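Local coordinates for uncharacterized protein (Pyrococcus horikoshii, PDB 1ZJJ) that is probably a magnesium-dependent phosphatase of the haloacid dehalogenase superfamily, related to 4-nitrophenylphosphatases, though its natural substrate is not established, at residues T44-P47 / E48-R51; G125-P128 / D129-Y132; P191-E194 / V195-M199; I216-A219 / K220-M224. All coordinates share one frame; numbering follows the deposited sequence.

Contact 1: T44-P47 / E48-R51; sequences TKTP and EMYR
Thr46 and Met49 close a capping box at the start of helix 47-56. A chi1 of 58° wedges the Thr46 hydroxyl between its own backbone N and carbonyl carbon, from where OG1 faces the opening turn and accepts the amide of Met49 (OG1 to N 3.1 Å, 161° at the hydrogen). Met49 replies with its thioether. Its CG lies beside its own backbone N, and the chain runs back across Thr46 until SD stands 3.7 Å from Thr46 N, a weak bond with sulfur in a place more often taken by a carboxylate. The last torsion, chi3 -113°, is not staggered; it swings the methyl onto the threonine, where Met49 CE lies 3.3 Å from Thr46 CG2, tighter than normal packing. Glu48 bends at chi2 and brings OE1 to 3.4 Å from Thr46 OG1, which donates a second, weak bond.

Lys45, which also touches Met49 SD, runs its aliphatic part against Tyr50: CB approaches Tyr50 CE1 at 3.5 Å and CD lies over one ring face. Regular helical bonding begins with Tyr50 N to Thr46 O (2.9 Å). Pro47 and Tyr50 pack on Ile66 of strand 66-68, and the Tyr50 side chain is about 7 Å from that of the magnesium ligand Asp9.

The Thr46 hydroxyl thus accepts one firm bond and donates a weak one. Satisfying an amide of the first turn should stabilise the helix start, and the positive end of the helix dipole probably favours the negative charge on Glu48.

Contact 2: G125-P128 / D129-Y132; sequences GLDP and DLTY
Asp127 folds its carboxylate back over the chain that follows, and Asp127 OD1 accepts Asp129 N at 2.8 Å, an Asx turn. The donor approaches from above the carboxylate plane, 46° out of it, and the bond is bent. Around the same corner Leu130 N bonds to Asp127 O at 3.1 Å, closing a type I beta turn from Asp127 to Leu130 with Pro128 at its second position. Side chain and main chain of one aspartate therefore hold successive amides. For the carboxylate, chi1 of -177° sets CG opposite the backbone N and next to the carbonyl carbon, which carries OD1 to the amide of Asp129. Leu130 CB rests 3.4 Å from Asp127 O, while Asp127 OD2 passes 3.6 Å from Leu130 CA.

In the next shell, Asp127 OD2 forms a salt bridge with Lys134, which reaches back from the following helix. That charge probably helps the turn tolerate a second acid nearby, for Asp129 OD2 is 4.6 Å from Asp127 OD1. The side chain of Thr131 caps the new helix by accepting Lys134 N. Tyr132 OH donates to Pro165 O of the second subunit, and Leu126 and Leu130 pack on Tyr132 of that subunit.

The turn carries the chain from strand 121-124 into helix 132-143. Asp127 and Leu130 lean on Ile89 of the adjacent strand 86-89, the outermost strand, within the chain, of the four-stranded parallel sheet that is probably the cap domain, as in UmpH-like relatives, with the subunit interface alongside.

Contact 3: P191-E194 / V195-M199; sequences PMYE and VVREM
Tyr193 and Arg197, one helical turn apart, run alongside each other in the same direction, with the phenol reaching the edge of the guanidinium. Arg197 NE donates to Tyr193 OH at 3.2 Å (148° at the hydrogen), and the oxygen is tilted only modestly from the guanidinium plane. Ring and guanidinium planes stand 85° apart, so the guanidinium does not lie flat on the ring; what touches the ring is the aliphatic stem, Arg197 CG lying 3.6 Å from both Tyr193 CE2 and Tyr193 CZ at an oblique approach. The arginine gets there through an unstaggered chi1 of -105° and a bend at chi2. Its other nitrogens are also engaged: NH1 bonds to Phe200 O and NH2 to Glu203 O, which fixes the rotation of the group against the loop beyond the helix.

In the backbone of the same turn, Arg197 N bonds to Tyr193 O at 2.9 Å. Glu194 turns to helix 69-80, with OE2 in a salt bridge to Lys79 and OE1 bonded to His80. Val195 packs on Ala72 and Leu75 of that helix, whereas Val196 meets Leu39 and Leu205 of the sheet. Tyr193 also stacks on Phe222.

A helix packed on a parallel sheet and leading into its next strand fits the Rossmann-like HAD core; this one leads into strand 204-209, just beyond which Asp210 binds magnesium.

Contact 4: I216-A219 / K220-M224; sequences IAFA and KKFGM
Phe218 sets its ring opposite its backbone N (chi1 -176°), while Phe222, with chi1 -58°, sends its ring back beside its own N; the two rings meet one helical turn apart. Phe218 CD1 and Phe222 CD2 come within 3.6 Å. The ring planes are inclined at 66° with centroids 5.5 Å apart, an oblique pairing. Another part of the Phe218 ring receives Met224: bent at chi3, its thioether places SD 3.8 Å from Phe218 CE2, an oblique Met-aromatic contact.

The end of the helix brings Met224 back. Ala219 O accepts Met224 N at 2.7 Å, reaching five residues along the chain, and the positive phi of Gly223, favourable for glycine, reverses the chain between them. Phe222 N still bonds to Phe218 O at 3.2 Å. The reversal brings Ala219 CB and Met224 CB to 3.8 Å, the small alanine lying close against the returning chain. Lys220 NZ and Lys221 NZ reach away to Lys245 O and Pro188 O respectively.

Phe218, Ala219 and Met224 all touch Met207 of strand 204-209, so the turn ending helix 212-221 is packed inward before strand 225-229 begins, in a beta-alpha-beta unit. Chemically, a short backbone bond helps define the turn, and apolar packing of sulfur, ring and methyl probably holds it against the sheet, while the ammonium groups find backbone carbonyls at the periphery.

Overall arrangement
Contacts 3 and 4 belong together: helices 190-199 and 212-221 lie beside the parallel six-stranded sheet, the contact centres about 13 Å apart, and touch through Tyr193 and Phe218, Phe222 and Met224. Both mix buried apolar packing with polar groups, but contact 3 adds a side-chain hydrogen bond where contact 4 relies on aromatic and sulfur packing. Contact 1 opens a helix on the same sheet, nearer strand 66-68, and is governed by capping. Contact 2, with two exposed residues among its four, belongs to the four-stranded sheet and the subunit interface; it meets contact 1 where Thr44 CG2 packs on Leu126 CD2 (3.7 Å). Contact 2 and contact 4 lie on opposite sides of the chain's centre.

Contact 1: T44-P47 / E48-R51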
ATOM      1  N   THR B  44       0.553 -15.490   9.852  1.00 19.51           N
ATOM      2  CA  THR B  44       1.949 -15.941   9.761  1.00 19.08           C
ATOM      3  C   THR B  44       2.208 -17.293  10.458  1.00 20.30           C
ATOM      4  O   THR B  44       3.189 -17.980  10.195  1.00 19.50           O
ATOM      5  CB  THR B  44       2.867 -14.865  10.353  1.00 19.73           C
ATOM      6  OG1 THR B  44       2.582 -14.721  11.745  1.00 20.78           O
ATOM      7  CG2 THR B  44       2.641 -13.520   9.658  1.00 19.83           C
ATOM      8  N   LYS B  45       1.320 -17.652  11.407  1.00 21.15           N
ATOM      9  CA  LYS B  45       1.552 -18.876  12.179  1.00 25.45           C
ATOM     10  C   LYS B  45       0.389 -19.864  12.068  1.00 25.97           C
ATOM     11  O   LYS B  45      -0.751 -19.496  11.820  1.00 27.38           O
ATOM     12  CB  LYS B  45       1.740 -18.484  13.648  1.00 25.62           C
ATOM     13  CG  LYS B  45       3.071 -17.768  13.906  1.00 29.03           C
ATOM     14  CD  LYS B  45       3.322 -17.531  15.399  1.00 32.62           C
ATOM     15  CE  LYS B  45       4.663 -16.838  15.669  1.00 31.94           C
ATOM     16  NZ  LYS B  45       4.552 -15.413  15.361  1.00 36.36           N
ATOM     17  N   THR B  46       0.712 -21.169  12.219  1.00 26.82           N
ATOM     18  CA  THR B  46      -0.362 -22.161  12.230  1.00 27.03           C
ATOM     19  C   THR B  46      -1.021 -22.267  13.601  1.00 25.35           C
ATOM     20  O   THR B  46      -0.498 -21.821  14.616  1.00 26.90           O
ATOM     21  CB  THR B  46       0.195 -23.545  11.875  1.00 26.73           C
ATOM     22  OG1 THR B  46       1.220 -23.898  12.805  1.00 28.83           O
ATOM     23  CG2 THR B  46       0.753 -23.570  10.451  1.00 31.19           C
ATOM     24  N   PRO B  47      -2.226 -22.844  13.592  1.00 24.86           N
ATOM     25  CA  PRO B  47      -2.919 -23.190  14.824  1.00 24.44           C
ATOM     26  C   PRO B  47      -1.998 -23.977  15.766  1.00 24.08           C
ATOM     27  O   PRO B  47      -1.988 -23.782  16.972  1.00 22.14           O
ATOM     28  CB  PRO B  47      -4.155 -23.999  14.449  1.00 23.71           C
ATOM     29  CG  PRO B  47      -4.468 -23.554  13.019  1.00 22.39           C
ATOM     30  CD  PRO B  47      -3.008 -23.267  12.438  1.00 24.33           C
ATOM     31  N   GLU B  48      -1.245 -24.931  15.180  1.00 23.91           N
ATOM     32  CA  GLU B  48      -0.283 -25.680  15.982  1.00 25.44           C
ATOM     33  C   GLU B  48       0.733 -24.766  16.669  1.00 24.77           C
ATOM     34  O   GLU B  48       1.012 -24.880  17.856  1.00 24.18           O
ATOM     35  CB  GLU B  48       0.434 -26.667  15.063  1.00 29.73           C
ATOM     36  CG  GLU B  48      -0.467 -27.832  14.663  1.00 34.22           C
ATOM     37  CD  GLU B  48      -1.204 -27.464  13.398  1.00 38.63           C
ATOM     38  OE1 GLU B  48      -0.632 -26.745  12.594  1.00 42.04           O
ATOM     39  OE2 GLU B  48      -2.361 -27.879  13.241  1.00 40.64           O
ATOM     40  N   MET B  49       1.307 -23.852  15.888  1.00 24.57           N
ATOM     41  CA  MET B  49       2.288 -22.908  16.407  1.00 24.96           C
ATOM     42  C   MET B  49       1.669 -22.075  17.515  1.00 23.88           C
ATOM     43  O   MET B  49       2.316 -21.779  18.517  1.00 23.29           O
ATOM     44  CB  MET B  49       2.791 -21.978  15.297  1.00 28.89           C
ATOM     45  CG  MET B  49       3.836 -22.587  14.370  1.00 33.00           C
ATOM     46  SD  MET B  49       4.282 -21.495  12.990  1.00 36.70           S
ATOM     47  CE  MET B  49       3.639 -22.399  11.618  1.00 33.40           C
ATOM     48  N   TYR B  50       0.410 -21.692  17.335  1.00 22.72           N
ATOM     49  CA  TYR B  50      -0.263 -20.887  18.341  1.00 21.40           C
ATOM     50  C   TYR B  50      -0.499 -21.668  19.624  1.00 20.52           C
ATOM     51  O   TYR B  50      -0.422 -21.103  20.717  1.00 19.19           O
ATOM     52  CB  TYR B  50      -1.577 -20.322  17.783  1.00 21.11           C
ATOM     53  CG  TYR B  50      -1.379 -18.958  17.168  1.00 22.18           C
ATOM     54  CD1 TYR B  50      -1.499 -18.759  15.792  1.00 23.99           C
ATOM     55  CD2 TYR B  50      -1.009 -17.866  17.963  1.00 22.80           C
ATOM     56  CE1 TYR B  50      -1.253 -17.513  15.223  1.00 25.12           C
ATOM     57  CE2 TYR B  50      -0.759 -16.621  17.404  1.00 25.99           C
ATOM     58  CZ  TYR B  50      -0.881 -16.448  16.036  1.00 26.58           C
ATOM     59  OH  TYR B  50      -0.624 -15.215  15.480  1.00 28.69           O
ATOM     60  N   ARG B  51      -0.776 -22.965  19.501  1.00 18.78           N
ATOM     61  CA  ARG B  51      -0.975 -23.781  20.695  1.00 19.05           C
ATOM     62  C   ARG B  51       0.314 -23.735  21.513  1.00 19.98           C
ATOM     63  O   ARG B  51       0.272 -23.652  22.736  1.00 20.45           O
ATOM     64  CB  ARG B  51      -1.301 -25.236  20.336  1.00 18.40           C
ATOM     65  CG  ARG B  51      -1.136 -26.213  21.500  1.00 18.64           C
ATOM     66  CD  ARG B  51      -1.463 -27.642  21.083  1.00 22.53           C
ATOM     67  NE  ARG B  51      -0.884 -28.646  21.981  1.00 23.52           N
ATOM     68  CZ  ARG B  51      -1.257 -28.842  23.244  1.00 26.34           C
ATOM     69  NH1 ARG B  51      -2.220 -28.106  23.784  1.00 24.83           N
ATOM     70  NH2 ARG B  51      -0.663 -29.782  23.975  1.00 25.06           N
TER

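Contact 2: G125-P128 / D129-Y132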
ATOM      1  N   GLY B 125      -1.222 -12.116   2.786  1.00 15.06           N
ATOM      2  CA  GLY B 125      -1.274 -12.010   4.230  1.00 15.94           C
ATOM      3  C   GLY B 125      -0.057 -11.202   4.639  1.00 16.65           C
ATOM      4  O   GLY B 125       0.629 -10.635   3.781  1.00 16.25           O
ATOM      5  N   LEU B 126       0.222 -11.135   5.934  1.00 14.91           N
ATOM      6  CA  LEU B 126       1.385 -10.395   6.404  1.00 16.94           C
ATOM      7  C   LEU B 126       2.664 -11.093   5.926  1.00 16.06           C
ATOM      8  O   LEU B 126       2.877 -12.264   6.208  1.00 16.76           O
ATOM      9  CB  LEU B 126       1.390 -10.314   7.935  1.00 14.98           C
ATOM     10  CG  LEU B 126       2.672  -9.724   8.535  1.00 16.75           C
ATOM     11  CD1 LEU B 126       2.792  -8.258   8.142  1.00 18.06           C
ATOM     12  CD2 LEU B 126       2.653  -9.873  10.055  1.00 19.01           C
ATOM     13  N   ASP B 127       3.506 -10.367   5.200  1.00 18.51           N
ATOM     14  CA  ASP B 127       4.760 -10.924   4.700  1.00 18.69           C
ATOM     15  C   ASP B 127       5.926 -10.070   5.182  1.00 18.16           C
ATOM     16  O   ASP B 127       6.211  -9.016   4.620  1.00 17.30           O
ATOM     17  CB  ASP B 127       4.754 -10.971   3.171  1.00 18.98           C
ATOM     18  CG  ASP B 127       6.010 -11.611   2.605  1.00 18.46           C
ATOM     19  OD1 ASP B 127       6.909 -11.967   3.396  1.00 17.71           O
ATOM     20  OD2 ASP B 127       6.097 -11.754   1.370  1.00 18.75           O
ATOM     21  N   PRO B 128       6.618 -10.521   6.237  1.00 17.55           N
ATOM     22  CA  PRO B 128       7.757  -9.798   6.806  1.00 19.34           C
ATOM     23  C   PRO B 128       8.924  -9.710   5.835  1.00 20.59           C
ATOM     24  O   PRO B 128       9.836  -8.908   6.019  1.00 20.59           O
ATOM     25  CB  PRO B 128       8.103 -10.623   8.045  1.00 19.46           C
ATOM     26  CG  PRO B 128       6.797 -11.251   8.410  1.00 21.43           C
ATOM     27  CD  PRO B 128       6.286 -11.687   7.067  1.00 19.31           C
ATOM     28  N   ASP B 129       8.892 -10.555   4.808  1.00 20.02           N
ATOM     29  CA  ASP B 129       9.945 -10.576   3.806  1.00 21.73           C
ATOM     30  C   ASP B 129       9.414 -10.102   2.461  1.00 20.22           C
ATOM     31  O   ASP B 129       9.868 -10.561   1.414  1.00 20.93           O
ATOM     32  CB  ASP B 129      10.519 -11.991   3.660  1.00 25.19           C
ATOM     33  CG  ASP B 129      11.015 -12.559   4.978  1.00 27.59           C
ATOM     34  OD1 ASP B 129      11.747 -11.852   5.706  1.00 29.52           O
ATOM     35  OD2 ASP B 129      10.678 -13.722   5.279  1.00 30.96           O
ATOM     36  N   LEU B 130       8.450  -9.184   2.500  1.00 18.22           N
ATOM     37  CA  LEU B 130       7.855  -8.639   1.284  1.00 18.05           C
ATOM     38  C   LEU B 130       8.910  -7.959   0.413  1.00 18.57           C
ATOM     39  O   LEU B 130       9.859  -7.357   0.915  1.00 17.28           O
ATOM     40  CB  LEU B 130       6.761  -7.612   1.625  1.00 18.02           C
ATOM     41  CG  LEU B 130       6.024  -7.002   0.423  1.00 17.13           C
ATOM     42  CD1 LEU B 130       5.180  -8.085  -0.238  1.00 17.97           C
ATOM     43  CD2 LEU B 130       5.136  -5.837   0.861  1.00 17.52           C
ATOM     44  N   THR B 131       8.734  -8.065  -0.898  1.00 16.05           N
ATOM     45  CA  THR B 131       9.644  -7.434  -1.838  1.00 18.38           C
ATOM     46  C   THR B 131       8.792  -6.827  -2.926  1.00 17.68           C
ATOM     47  O   THR B 131       7.625  -7.191  -3.078  1.00 17.55           O
ATOM     48  CB  THR B 131      10.611  -8.445  -2.508  1.00 19.66           C
ATOM     49  OG1 THR B 131       9.852  -9.436  -3.207  1.00 19.05           O
ATOM     50  CG2 THR B 131      11.502  -9.113  -1.475  1.00 20.71           C
ATOM     51  N   TYR B 132       9.367  -5.896  -3.676  1.00 17.59           N
ATOM     52  CA  TYR B 132       8.641  -5.280  -4.778  1.00 18.11           C
ATOM     53  C   TYR B 132       8.299  -6.373  -5.786  1.00 18.21           C
ATOM     54  O   TYR B 132       7.211  -6.385  -6.367  1.00 17.53           O
ATOM     55  CB  TYR B 132       9.501  -4.243  -5.492  1.00 17.24           C
ATOM     56  CG  TYR B 132       8.795  -3.623  -6.676  1.00 15.93           C
ATOM     57  CD1 TYR B 132       7.863  -2.602  -6.497  1.00 18.12           C
ATOM     58  CD2 TYR B 132       9.043  -4.066  -7.973  1.00 17.31           C
ATOM     59  CE1 TYR B 132       7.198  -2.035  -7.578  1.00 16.29           C
ATOM     60  CE2 TYR B 132       8.382  -3.506  -9.066  1.00 16.95           C
ATOM     61  CZ  TYR B 132       7.464  -2.495  -8.861  1.00 17.05           C
ATOM     62  OH  TYR B 132       6.794  -1.948  -9.925  1.00 19.28           O
TER

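Contact 3: P191-E194 / V195-M199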
ATOM      1  N   PRO B 191     -16.402 -13.761   5.925  1.00 20.63           N
ATOM      2  CA  PRO B 191     -15.813 -15.096   5.771  1.00 19.60           C
ATOM      3  C   PRO B 191     -15.348 -15.681   7.108  1.00 18.68           C
ATOM      4  O   PRO B 191     -15.459 -16.890   7.346  1.00 17.97           O
ATOM      5  CB  PRO B 191     -14.639 -14.849   4.821  1.00 19.98           C
ATOM      6  CG  PRO B 191     -15.135 -13.706   3.978  1.00 20.53           C
ATOM      7  CD  PRO B 191     -15.756 -12.797   5.017  1.00 20.02           C
ATOM      8  N   MET B 192     -14.826 -14.819   7.977  1.00 18.33           N
ATOM      9  CA  MET B 192     -14.342 -15.254   9.285  1.00 19.01           C
ATOM     10  C   MET B 192     -15.526 -15.699  10.136  1.00 19.85           C
ATOM     11  O   MET B 192     -15.442 -16.681  10.867  1.00 19.00           O
ATOM     12  CB  MET B 192     -13.607 -14.113   9.993  1.00 20.23           C
ATOM     13  CG  MET B 192     -12.715 -14.569  11.133  1.00 21.87           C
ATOM     14  SD  MET B 192     -11.245 -15.417  10.509  1.00 26.16           S
ATOM     15  CE  MET B 192      -9.971 -14.559  11.382  1.00 20.89           C
ATOM     16  N   TYR B 193     -16.632 -14.966  10.038  1.00 20.47           N
ATOM     17  CA  TYR B 193     -17.832 -15.305  10.798  1.00 21.22           C
ATOM     18  C   TYR B 193     -18.370 -16.639  10.306  1.00 20.57           C
ATOM     19  O   TYR B 193     -18.842 -17.457  11.089  1.00 20.47           O
ATOM     20  CB  TYR B 193     -18.913 -14.234  10.624  1.00 22.27           C
ATOM     21  CG  TYR B 193     -20.172 -14.519  11.420  1.00 25.45           C
ATOM     22  CD1 TYR B 193     -20.174 -14.433  12.813  1.00 24.48           C
ATOM     23  CD2 TYR B 193     -21.349 -14.911  10.783  1.00 26.24           C
ATOM     24  CE1 TYR B 193     -21.315 -14.732  13.551  1.00 26.67           C
ATOM     25  CE2 TYR B 193     -22.498 -15.211  11.513  1.00 27.39           C
ATOM     26  CZ  TYR B 193     -22.473 -15.123  12.894  1.00 25.79           C
ATOM     27  OH  TYR B 193     -23.591 -15.452  13.619  1.00 27.13           O
ATOM     28  N   GLU B 194     -18.298 -16.852   8.997  1.00 21.68           N
ATOM     29  CA  GLU B 194     -18.777 -18.095   8.415  1.00 21.66           C
ATOM     30  C   GLU B 194     -18.028 -19.265   9.032  1.00 20.82           C
ATOM     31  O   GLU B 194     -18.613 -20.309   9.298  1.00 19.79           O
ATOM     32  CB  GLU B 194     -18.597 -18.081   6.893  1.00 22.21           C
ATOM     33  CG  GLU B 194     -18.942 -19.395   6.228  1.00 25.17           C
ATOM     34  CD  GLU B 194     -18.983 -19.295   4.714  1.00 27.07           C
ATOM     35  OE1 GLU B 194     -18.069 -18.685   4.127  1.00 26.62           O
ATOM     36  OE2 GLU B 194     -19.929 -19.840   4.110  1.00 29.46           O
ATOM     37  N   VAL B 195     -16.732 -19.088   9.274  1.00 19.60           N
ATOM     38  CA  VAL B 195     -15.938 -20.156   9.880  1.00 21.35           C
ATOM     39  C   VAL B 195     -16.327 -20.420  11.337  1.00 20.40           C
ATOM     40  O   VAL B 195     -16.447 -21.570  11.755  1.00 21.46           O
ATOM     41  CB  VAL B 195     -14.429 -19.843   9.799  1.00 20.86           C
ATOM     42  CG1 VAL B 195     -13.640 -20.867  10.593  1.00 21.60           C
ATOM     43  CG2 VAL B 195     -13.984 -19.872   8.344  1.00 19.50           C
ATOM     44  N   VAL B 196     -16.518 -19.354  12.106  1.00 21.08           N
ATOM     45  CA  VAL B 196     -16.917 -19.484  13.507  1.00 20.81           C
ATOM     46  C   VAL B 196     -18.264 -20.197  13.590  1.00 22.27           C
ATOM     47  O   VAL B 196     -18.452 -21.104  14.393  1.00 22.30           O
ATOM     48  CB  VAL B 196     -17.042 -18.090  14.184  1.00 18.98           C
ATOM     49  CG1 VAL B 196     -17.713 -18.225  15.548  1.00 17.52           C
ATOM     50  CG2 VAL B 196     -15.664 -17.453  14.337  1.00 18.97           C
ATOM     51  N   ARG B 197     -19.196 -19.773  12.743  1.00 24.31           N
ATOM     52  CA  ARG B 197     -20.539 -20.339  12.707  1.00 26.55           C
ATOM     53  C   ARG B 197     -20.582 -21.813  12.392  1.00 28.77           C
ATOM     54  O   ARG B 197     -21.403 -22.560  12.922  1.00 30.34           O
ATOM     55  CB  ARG B 197     -21.391 -19.602  11.678  1.00 27.17           C
ATOM     56  CG  ARG B 197     -22.378 -18.686  12.314  1.00 27.85           C
ATOM     57  CD  ARG B 197     -23.207 -19.471  13.296  1.00 29.01           C
ATOM     58  NE  ARG B 197     -23.927 -18.592  14.194  1.00 30.39           N
ATOM     59  CZ  ARG B 197     -24.294 -18.906  15.427  1.00 30.65           C
ATOM     60  NH1 ARG B 197     -24.011 -20.091  15.946  1.00 31.18           N
ATOM     61  NH2 ARG B 197     -24.961 -18.015  16.129  1.00 30.30           N
ATOM     62  N   GLU B 198     -19.705 -22.205  11.487  1.00 29.30           N
ATOM     63  CA  GLU B 198     -19.571 -23.575  11.040  1.00 29.68           C
ATOM     64  C   GLU B 198     -19.129 -24.458  12.214  1.00 29.39           C
ATOM     65  O   GLU B 198     -19.553 -25.605  12.343  1.00 28.32           O
ATOM     66  CB  GLU B 198     -18.542 -23.592   9.884  1.00 32.78           C
ATOM     67  CG  GLU B 198     -17.899 -24.924   9.537  1.00 37.70           C
ATOM     68  CD  GLU B 198     -18.888 -25.966   9.107  1.00 41.30           C
ATOM     69  OE1 GLU B 198     -19.966 -25.605   8.594  1.00 42.08           O
ATOM     70  OE2 GLU B 198     -18.586 -27.163   9.291  1.00 45.39           O
ATOM     71  N   MET B 199     -18.298 -23.897  13.086  1.00 28.43           N
ATOM     72  CA  MET B 199     -17.793 -24.625  14.253  1.00 27.44           C
ATOM     73  C   MET B 199     -18.854 -24.701  15.361  1.00 28.42           C
ATOM     74  O   MET B 199     -19.016 -25.722  16.010  1.00 27.85           O
ATOM     75  CB  MET B 199     -16.552 -23.938  14.809  1.00 27.64           C
ATOM     76  CG  MET B 199     -15.927 -24.665  15.987  1.00 28.03           C
ATOM     77  SD  MET B 199     -14.426 -23.862  16.590  1.00 28.96           S
ATOM     78  CE  MET B 199     -13.507 -23.712  15.065  1.00 31.46           C
TER

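Contact 4: I216-A219 / K220-M224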
ATOM      1  N   ILE B 216     -14.453  -5.689  17.907  1.00 17.76           N
ATOM      2  CA  ILE B 216     -15.776  -5.163  18.216  1.00 17.68           C
ATOM      3  C   ILE B 216     -16.623  -4.929  16.966  1.00 19.17           C
ATOM      4  O   ILE B 216     -17.825  -5.188  16.970  1.00 18.47           O
ATOM      5  CB  ILE B 216     -15.670  -3.869  19.049  1.00 17.40           C
ATOM      6  CG1 ILE B 216     -14.831  -4.140  20.300  1.00 19.50           C
ATOM      7  CG2 ILE B 216     -17.055  -3.387  19.459  1.00 19.81           C
ATOM      8  CD1 ILE B 216     -15.324  -5.321  21.135  1.00 17.98           C
ATOM      9  N   ALA B 217     -15.996  -4.456  15.892  1.00 18.31           N
ATOM     10  CA  ALA B 217     -16.724  -4.216  14.652  1.00 18.37           C
ATOM     11  C   ALA B 217     -17.320  -5.538  14.168  1.00 17.70           C
ATOM     12  O   ALA B 217     -18.442  -5.593  13.675  1.00 16.75           O
ATOM     13  CB  ALA B 217     -15.784  -3.644  13.604  1.00 19.03           C
ATOM     14  N   PHE B 218     -16.544  -6.601  14.339  1.00 16.90           N
ATOM     15  CA  PHE B 218     -16.925  -7.949  13.947  1.00 19.04           C
ATOM     16  C   PHE B 218     -18.180  -8.392  14.701  1.00 18.96           C
ATOM     17  O   PHE B 218     -19.162  -8.817  14.100  1.00 18.05           O
ATOM     18  CB  PHE B 218     -15.754  -8.888  14.260  1.00 17.83           C
ATOM     19  CG  PHE B 218     -15.952 -10.309  13.814  1.00 19.84           C
ATOM     20  CD1 PHE B 218     -16.216 -10.613  12.485  1.00 19.63           C
ATOM     21  CD2 PHE B 218     -15.797 -11.356  14.722  1.00 19.68           C
ATOM     22  CE1 PHE B 218     -16.321 -11.942  12.062  1.00 20.48           C
ATOM     23  CE2 PHE B 218     -15.897 -12.682  14.315  1.00 20.16           C
ATOM     24  CZ  PHE B 218     -16.160 -12.978  12.979  1.00 20.62           C
ATOM     25  N   ALA B 219     -18.139  -8.279  16.025  1.00 19.78           N
ATOM     26  CA  ALA B 219     -19.260  -8.683  16.871  1.00 20.05           C
ATOM     27  C   ALA B 219     -20.555  -7.969  16.502  1.00 21.17           C
ATOM     28  O   ALA B 219     -21.601  -8.604  16.364  1.00 21.52           O
ATOM     29  CB  ALA B 219     -18.929  -8.426  18.320  1.00 19.50           C
ATOM     30  N   LYS B 220     -20.473  -6.653  16.343  1.00 22.39           N
ATOM     31  CA  LYS B 220     -21.640  -5.843  15.992  1.00 24.12           C
ATOM     32  C   LYS B 220     -22.229  -6.136  14.618  1.00 24.56           C
ATOM     33  O   LYS B 220     -23.442  -6.148  14.459  1.00 25.56           O
ATOM     34  CB  LYS B 220     -21.289  -4.363  16.081  1.00 26.17           C
ATOM     35  CG  LYS B 220     -20.823  -3.946  17.448  1.00 29.52           C
ATOM     36  CD  LYS B 220     -21.686  -4.567  18.533  1.00 32.63           C
ATOM     37  CE  LYS B 220     -22.936  -3.734  18.776  1.00 35.66           C
ATOM     38  NZ  LYS B 220     -22.699  -2.269  18.841  1.00 39.40           N
ATOM     39  N   LYS B 221     -21.375  -6.352  13.624  1.00 23.94           N
ATOM     40  CA  LYS B 221     -21.849  -6.640  12.277  1.00 24.89           C
ATOM     41  C   LYS B 221     -22.545  -7.987  12.186  1.00 24.68           C
ATOM     42  O   LYS B 221     -23.455  -8.165  11.383  1.00 24.90           O
ATOM     43  CB  LYS B 221     -20.685  -6.583  11.282  1.00 25.68           C
ATOM     44  CG  LYS B 221     -20.199  -5.163  11.008  1.00 27.07           C
ATOM     45  CD  LYS B 221     -18.912  -5.136  10.199  1.00 30.47           C
ATOM     46  CE  LYS B 221     -18.995  -6.065   8.995  1.00 30.18           C
ATOM     47  NZ  LYS B 221     -17.721  -6.083   8.238  1.00 34.58           N
ATOM     48  N   PHE B 222     -22.134  -8.934  13.021  1.00 24.35           N
ATOM     49  CA  PHE B 222     -22.740 -10.260  12.978  1.00 24.22           C
ATOM     50  C   PHE B 222     -23.568 -10.673  14.196  1.00 24.73           C
ATOM     51  O   PHE B 222     -23.858 -11.851  14.397  1.00 24.05           O
ATOM     52  CB  PHE B 222     -21.656 -11.285  12.660  1.00 23.93           C
ATOM     53  CG  PHE B 222     -20.961 -11.005  11.363  1.00 23.11           C
ATOM     54  CD1 PHE B 222     -21.629 -11.170  10.154  1.00 22.85           C
ATOM     55  CD2 PHE B 222     -19.671 -10.483  11.352  1.00 23.92           C
ATOM     56  CE1 PHE B 222     -21.022 -10.812   8.948  1.00 23.30           C
ATOM     57  CE2 PHE B 222     -19.058 -10.122  10.156  1.00 23.73           C
ATOM     58  CZ  PHE B 222     -19.735 -10.286   8.952  1.00 22.85           C
ATOM     59  N   GLY B 223     -23.953  -9.687  14.998  1.00 26.06           N
ATOM     60  CA  GLY B 223     -24.792  -9.953  16.155  1.00 27.12           C
ATOM     61  C   GLY B 223     -24.221 -10.772  17.295  1.00 26.66           C
ATOM     62  O   GLY B 223     -24.940 -11.539  17.941  1.00 27.57           O
ATOM     63  N   MET B 224     -22.930 -10.621  17.545  1.00 24.86           N
ATOM     64  CA  MET B 224     -22.283 -11.327  18.639  1.00 23.62           C
ATOM     65  C   MET B 224     -22.192 -10.323  19.776  1.00 23.85           C
ATOM     66  O   MET B 224     -22.036  -9.125  19.529  1.00 23.57           O
ATOM     67  CB  MET B 224     -20.864 -11.739  18.252  1.00 21.65           C
ATOM     68  CG  MET B 224     -20.760 -12.570  17.001  1.00 21.12           C
ATOM     69  SD  MET B 224     -19.045 -12.642  16.476  1.00 22.32           S
ATOM     70  CE  MET B 224     -18.368 -13.852  17.641  1.00 22.59           C
TER